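Local coordinates for nitrate transport protein (Parabacteroides distasonis, PDB 3HN0) that is probably the substrate-binding component of an ABC transporter, named for nitrate transport, though its actual ligand remains unestablished, at residues R113-L116 with R120-Y123; D109-Y114 with F181-V186. All blocks are in the same frame, centred on the assembly; numbering follows the deposited sequence.

Contact 1 of 2, residues R113-L116 with R120-Y123; sequences RYYL and RLDY
Leu-116 meets the loop twice, through its carbonyl oxygen and through its side chain. The backbone N of Leu-121 gives a nearly straight hydrogen bond to Leu-116 O (3.0 Å, N-H...O angle 169°). Leu-116 CG stands beside its own backbone N (chi1 -67°), from where CD2 reaches into the bend of the loop. Leu-116 CD2 lies 3.9 Å from Leu-121 CB and 3.6 Å from Tyr-123 CD2, approaching the tyrosine ring obliquely. Leu-121 CB also lies over one face of the Tyr-123 ring, toward its rim, and Leu-116 CD2 touches both residues. Further out on Leu-121, CD1 comes 3.9 Å from Tyr-115 CE2, and the two side chains pass each other at a slant. This is a Schellman motif ending helix 107-119, with Arg-120 in a left-handed conformation (phi 61°) that turns the chain back along the last helical turns toward strand 125-126. CB of Arg-120 is directed away from the helix. In the next shell, Leu-99 of the neighbouring short strand touches both Leu-116 and Tyr-123, and Leu-125 packs on Leu-116. Arg-146 makes a cation-pi contact with the Tyr-123 ring, while Tyr-115 leans on Leu-170. The backbone N of Tyr-123 is buried here without a partner in the model.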
# COMPACT_ATOMS: atom_id res chain seq x y z
N ARG A 113 -4.42 -14.08 -11.32
CA ARG A 113 -3.95 -15.39 -10.88
C ARG A 113 -3.23 -15.29 -9.54
O ARG A 113 -3.42 -16.12 -8.66
CB ARG A 113 -3.06 -16.03 -11.96
CG ARG A 113 -3.87 -16.56 -13.15
CD ARG A 113 -2.99 -17.38 -14.06
NE ARG A 113 -2.46 -16.60 -15.16
CZ ARG A 113 -1.27 -16.77 -15.73
NH1 ARG A 113 -0.42 -17.68 -15.27
NH2 ARG A 113 -0.93 -16.01 -16.76
N TYR A 114 -2.45 -14.22 -9.35
CA TYR A 114 -1.75 -14.03 -8.09
C TYR A 114 -2.72 -13.87 -6.91
O TYR A 114 -2.54 -14.45 -5.81
CB TYR A 114 -0.82 -12.82 -8.20
CG TYR A 114 -0.24 -12.42 -6.87
CD1 TYR A 114 0.74 -13.20 -6.27
CD2 TYR A 114 -0.67 -11.24 -6.20
CE1 TYR A 114 1.27 -12.86 -5.04
CE2 TYR A 114 -0.13 -10.91 -4.95
CZ TYR A 114 0.84 -11.73 -4.38
OH TYR A 114 1.41 -11.44 -3.16
N TYR A 115 -3.72 -13.01 -7.13
CA TYR A 115 -4.74 -12.75 -6.12
C TYR A 115 -5.49 -14.03 -5.74
O TYR A 115 -5.67 -14.30 -4.58
CB TYR A 115 -5.74 -11.68 -6.63
CG TYR A 115 -6.88 -11.48 -5.68
CD1 TYR A 115 -6.74 -10.66 -4.58
CD2 TYR A 115 -8.10 -12.13 -5.87
CE1 TYR A 115 -7.79 -10.49 -3.67
CE2 TYR A 115 -9.15 -11.95 -4.96
CZ TYR A 115 -8.97 -11.13 -3.89
OH TYR A 115 -9.97 -10.94 -2.97
N LEU A 116 -5.89 -14.80 -6.72
CA LEU A 116 -6.65 -16.02 -6.44
C LEU A 116 -5.80 -17.00 -5.65
O LEU A 116 -6.26 -17.59 -4.67
CB LEU A 116 -7.17 -16.64 -7.72
CG LEU A 116 -8.23 -15.84 -8.50
CD1 LEU A 116 -8.54 -16.55 -9.85
CD2 LEU A 116 -9.51 -15.60 -7.71
N ARG A 120 -6.47 -18.09 -1.80
CA ARG A 120 -6.95 -19.50 -1.79
C ARG A 120 -8.36 -19.65 -2.36
O ARG A 120 -9.22 -20.36 -1.80
CB ARG A 120 -6.84 -20.10 -0.37
CG ARG A 120 -5.44 -19.93 0.24
CD ARG A 120 -5.34 -20.34 1.72
NE ARG A 120 -5.67 -21.75 1.94
CZ ARG A 120 -4.88 -22.79 1.65
NH1 ARG A 120 -3.67 -22.60 1.09
NH2 ARG A 120 -5.30 -24.02 1.90
N LEU A 121 -8.58 -19.00 -3.49
CA LEU A 121 -9.81 -19.09 -4.25
C LEU A 121 -9.33 -19.74 -5.54
O LEU A 121 -8.20 -19.56 -5.91
CB LEU A 121 -10.33 -17.67 -4.50
CG LEU A 121 -10.67 -16.79 -3.29
CD1 LEU A 121 -10.74 -15.28 -3.70
CD2 LEU A 121 -11.98 -17.29 -2.64
N ASP A 122 -10.16 -20.49 -6.24
CA ASP A 122 -9.65 -21.10 -7.48
C ASP A 122 -10.67 -21.06 -8.61
O ASP A 122 -10.81 -22.02 -9.36
CB ASP A 122 -9.19 -22.55 -7.23
CG ASP A 122 -7.78 -22.63 -6.61
OD1 ASP A 122 -7.00 -21.67 -6.72
OD2 ASP A 122 -7.46 -23.68 -6.03
N TYR A 123 -11.32 -19.90 -8.76
CA TYR A 123 -12.37 -19.71 -9.73
C TYR A 123 -11.85 -20.06 -11.11
O TYR A 123 -10.71 -19.70 -11.45
CB TYR A 123 -12.85 -18.26 -9.75
CG TYR A 123 -13.30 -17.70 -8.43
CD1 TYR A 123 -14.04 -18.47 -7.53
CD2 TYR A 123 -13.00 -16.40 -8.08
CE1 TYR A 123 -14.45 -17.95 -6.32
CE2 TYR A 123 -13.41 -15.86 -6.89
CZ TYR A 123 -14.13 -16.64 -6.00
OH TYR A 123 -14.52 -16.10 -4.81

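Contact 2 of 2, residues D109-Y114 with F181-V186; sequences DILTRY and FAQTAV
Leu-111 and Phe-181 each carry CG beside their own backbone N (chi1 -68° and -58°), which sends the two side chains past each other in opposite directions. Leu-111 CD2 consequently lies over one face of the Phe-181 ring, 4.1 Å from its centroid, in a CH-pi contact displaced toward the rim. Leu-111 CD1 reaches Phe-181 CD2 at 3.6 Å and meets the amide end of Gln-183, 3.4 Å from Gln-183 CD. Tyr-114, about one helical turn further on, brings its CE2 to the edge of the phenyl ring, 4.0 Å from Phe-181 CZ. In the bilobal fold of periplasmic binding proteins, this joins helix 107-119 to the chain segment entering strand 184-188 of the large mixed sheet. Ala-182 centres an inverse gamma turn between Phe-181 and Gln-183, from both of which CB is directed toward the helix. With alanine at Phe-181, Leu-111 CD2 would probably lose the ring face it lies on and Tyr-114 CE2 one of its apolar contacts, opening a gap between helix and turn. Leu-260 of helix 251-264 also packs on Phe-181, and Tyr-114 OH is hydrogen-bonded to Leu-173 O. Within the helix, Arg-113 NE bonds to Asp-109 OD1 (3.3 Å) from above the carboxylate plane, beside a weak NH2-to-OD2 bond; Tyr-127 OH and Gly-105 N also bond this carboxylate.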
# COMPACT_ATOMS: atom_id res chain seq x y z
N ASP A 109 -4.20 -10.43 -16.24
CA ASP A 109 -4.29 -11.87 -16.08
C ASP A 109 -3.38 -12.41 -14.94
O ASP A 109 -3.82 -13.10 -14.01
CB ASP A 109 -3.88 -12.50 -17.42
CG ASP A 109 -3.97 -14.00 -17.43
OD1 ASP A 109 -4.63 -14.56 -16.53
OD2 ASP A 109 -3.40 -14.62 -18.37
N ILE A 110 -2.11 -12.05 -15.01
CA ILE A 110 -1.14 -12.49 -14.01
C ILE A 110 -1.52 -12.06 -12.59
O ILE A 110 -1.48 -12.87 -11.66
CB ILE A 110 0.29 -12.05 -14.35
CG1 ILE A 110 0.76 -12.73 -15.64
CG2 ILE A 110 1.24 -12.40 -13.16
CD1 ILE A 110 1.78 -11.94 -16.47
N LEU A 111 -1.93 -10.81 -12.43
CA LEU A 111 -2.34 -10.29 -11.13
C LEU A 111 -3.60 -10.96 -10.60
O LEU A 111 -3.77 -11.11 -9.38
CB LEU A 111 -2.48 -8.76 -11.15
CG LEU A 111 -1.10 -8.03 -11.30
CD1 LEU A 111 -1.27 -6.52 -11.11
CD2 LEU A 111 -0.03 -8.58 -10.37
N THR A 112 -4.51 -11.33 -11.49
CA THR A 112 -5.71 -12.03 -11.07
C THR A 112 -5.29 -13.41 -10.58
O THR A 112 -5.72 -13.84 -9.52
CB THR A 112 -6.72 -12.13 -12.25
OG1 THR A 112 -7.10 -10.79 -12.63
CG2 THR A 112 -7.97 -12.89 -11.84
N ARG A 113 -4.42 -14.08 -11.32
CA ARG A 113 -3.95 -15.39 -10.88
C ARG A 113 -3.23 -15.29 -9.54
O ARG A 113 -3.42 -16.12 -8.66
CB ARG A 113 -3.06 -16.03 -11.96
CG ARG A 113 -3.87 -16.56 -13.15
CD ARG A 113 -2.99 -17.38 -14.06
NE ARG A 113 -2.46 -16.60 -15.16
CZ ARG A 113 -1.27 -16.77 -15.73
NH1 ARG A 113 -0.42 -17.68 -15.27
NH2 ARG A 113 -0.93 -16.01 -16.76
N TYR A 114 -2.45 -14.22 -9.35
CA TYR A 114 -1.75 -14.03 -8.09
C TYR A 114 -2.72 -13.87 -6.91
O TYR A 114 -2.54 -14.45 -5.81
CB TYR A 114 -0.82 -12.82 -8.20
CG TYR A 114 -0.24 -12.42 -6.87
CD1 TYR A 114 0.74 -13.20 -6.27
CD2 TYR A 114 -0.67 -11.24 -6.20
CE1 TYR A 114 1.27 -12.86 -5.04
CE2 TYR A 114 -0.13 -10.91 -4.95
CZ TYR A 114 0.84 -11.73 -4.38
OH TYR A 114 1.41 -11.44 -3.16
N PHE A 181 0.75 -2.17 -6.59
CA PHE A 181 1.73 -2.45 -7.62
C PHE A 181 2.02 -1.26 -8.54
O PHE A 181 1.13 -0.62 -9.00
CB PHE A 181 1.26 -3.58 -8.53
CG PHE A 181 0.98 -4.88 -7.83
CD1 PHE A 181 2.00 -5.62 -7.26
CD2 PHE A 181 -0.30 -5.39 -7.78
CE1 PHE A 181 1.75 -6.84 -6.66
CE2 PHE A 181 -0.56 -6.59 -7.17
CZ PHE A 181 0.45 -7.31 -6.60
N ALA A 182 3.29 -1.07 -8.88
CA ALA A 182 3.67 -0.09 -9.88
C ALA A 182 3.47 -0.72 -11.28
O ALA A 182 4.41 -1.16 -11.93
CB ALA A 182 5.08 0.40 -9.63
N GLN A 183 2.22 -0.74 -11.75
CA GLN A 183 1.86 -1.46 -13.00
C GLN A 183 1.93 -0.61 -14.23
O GLN A 183 1.87 -1.14 -15.32
CB GLN A 183 0.41 -2.02 -12.99
CG GLN A 183 -0.05 -2.57 -11.75
CD GLN A 183 -1.38 -3.19 -11.87
OE1 GLN A 183 -1.77 -3.68 -12.95
NE2 GLN A 183 -2.12 -3.17 -10.78
N THR A 184 2.04 0.71 -14.06
CA THR A 184 2.03 1.66 -15.15
C THR A 184 3.31 2.49 -15.13
O THR A 184 3.74 2.96 -14.06
CB THR A 184 0.84 2.58 -15.03
OG1 THR A 184 -0.36 1.80 -15.01
CG2 THR A 184 0.82 3.58 -16.19
N ALA A 185 3.94 2.61 -16.29
CA ALA A 185 5.20 3.28 -16.44
C ALA A 185 5.07 4.54 -17.25
O ALA A 185 4.43 4.56 -18.33
CB ALA A 185 6.24 2.39 -17.17
N VAL A 186 5.70 5.59 -16.73
CA VAL A 186 6.03 6.76 -17.54
C VAL A 186 7.48 6.59 -17.92
O VAL A 186 8.36 6.62 -17.05
CB VAL A 186 5.82 8.09 -16.78
CG1 VAL A 186 6.21 9.28 -17.66
CG2 VAL A 186 4.37 8.22 -16.27

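Both contacts draw on helix 107-119, with their centres 15 Å apart and Arg-113 and Tyr-114 common to the two overlapping helical segments. Contact 1 is local and lies at the surface: 120-123 follows directly after the helix, in the loop before strand 125-126. Contact 2 is buried, about 9 Å from the centre of the chain, against about 22 Å for contact 1; its partner 181-186 comes much later, after 66 intervening residues. The chain folds back along the helix after its C-terminal end, while the middle of the helix packs on the chain that returns to the seven-stranded sheet, consistent with a place beside the crossover between the two lobes.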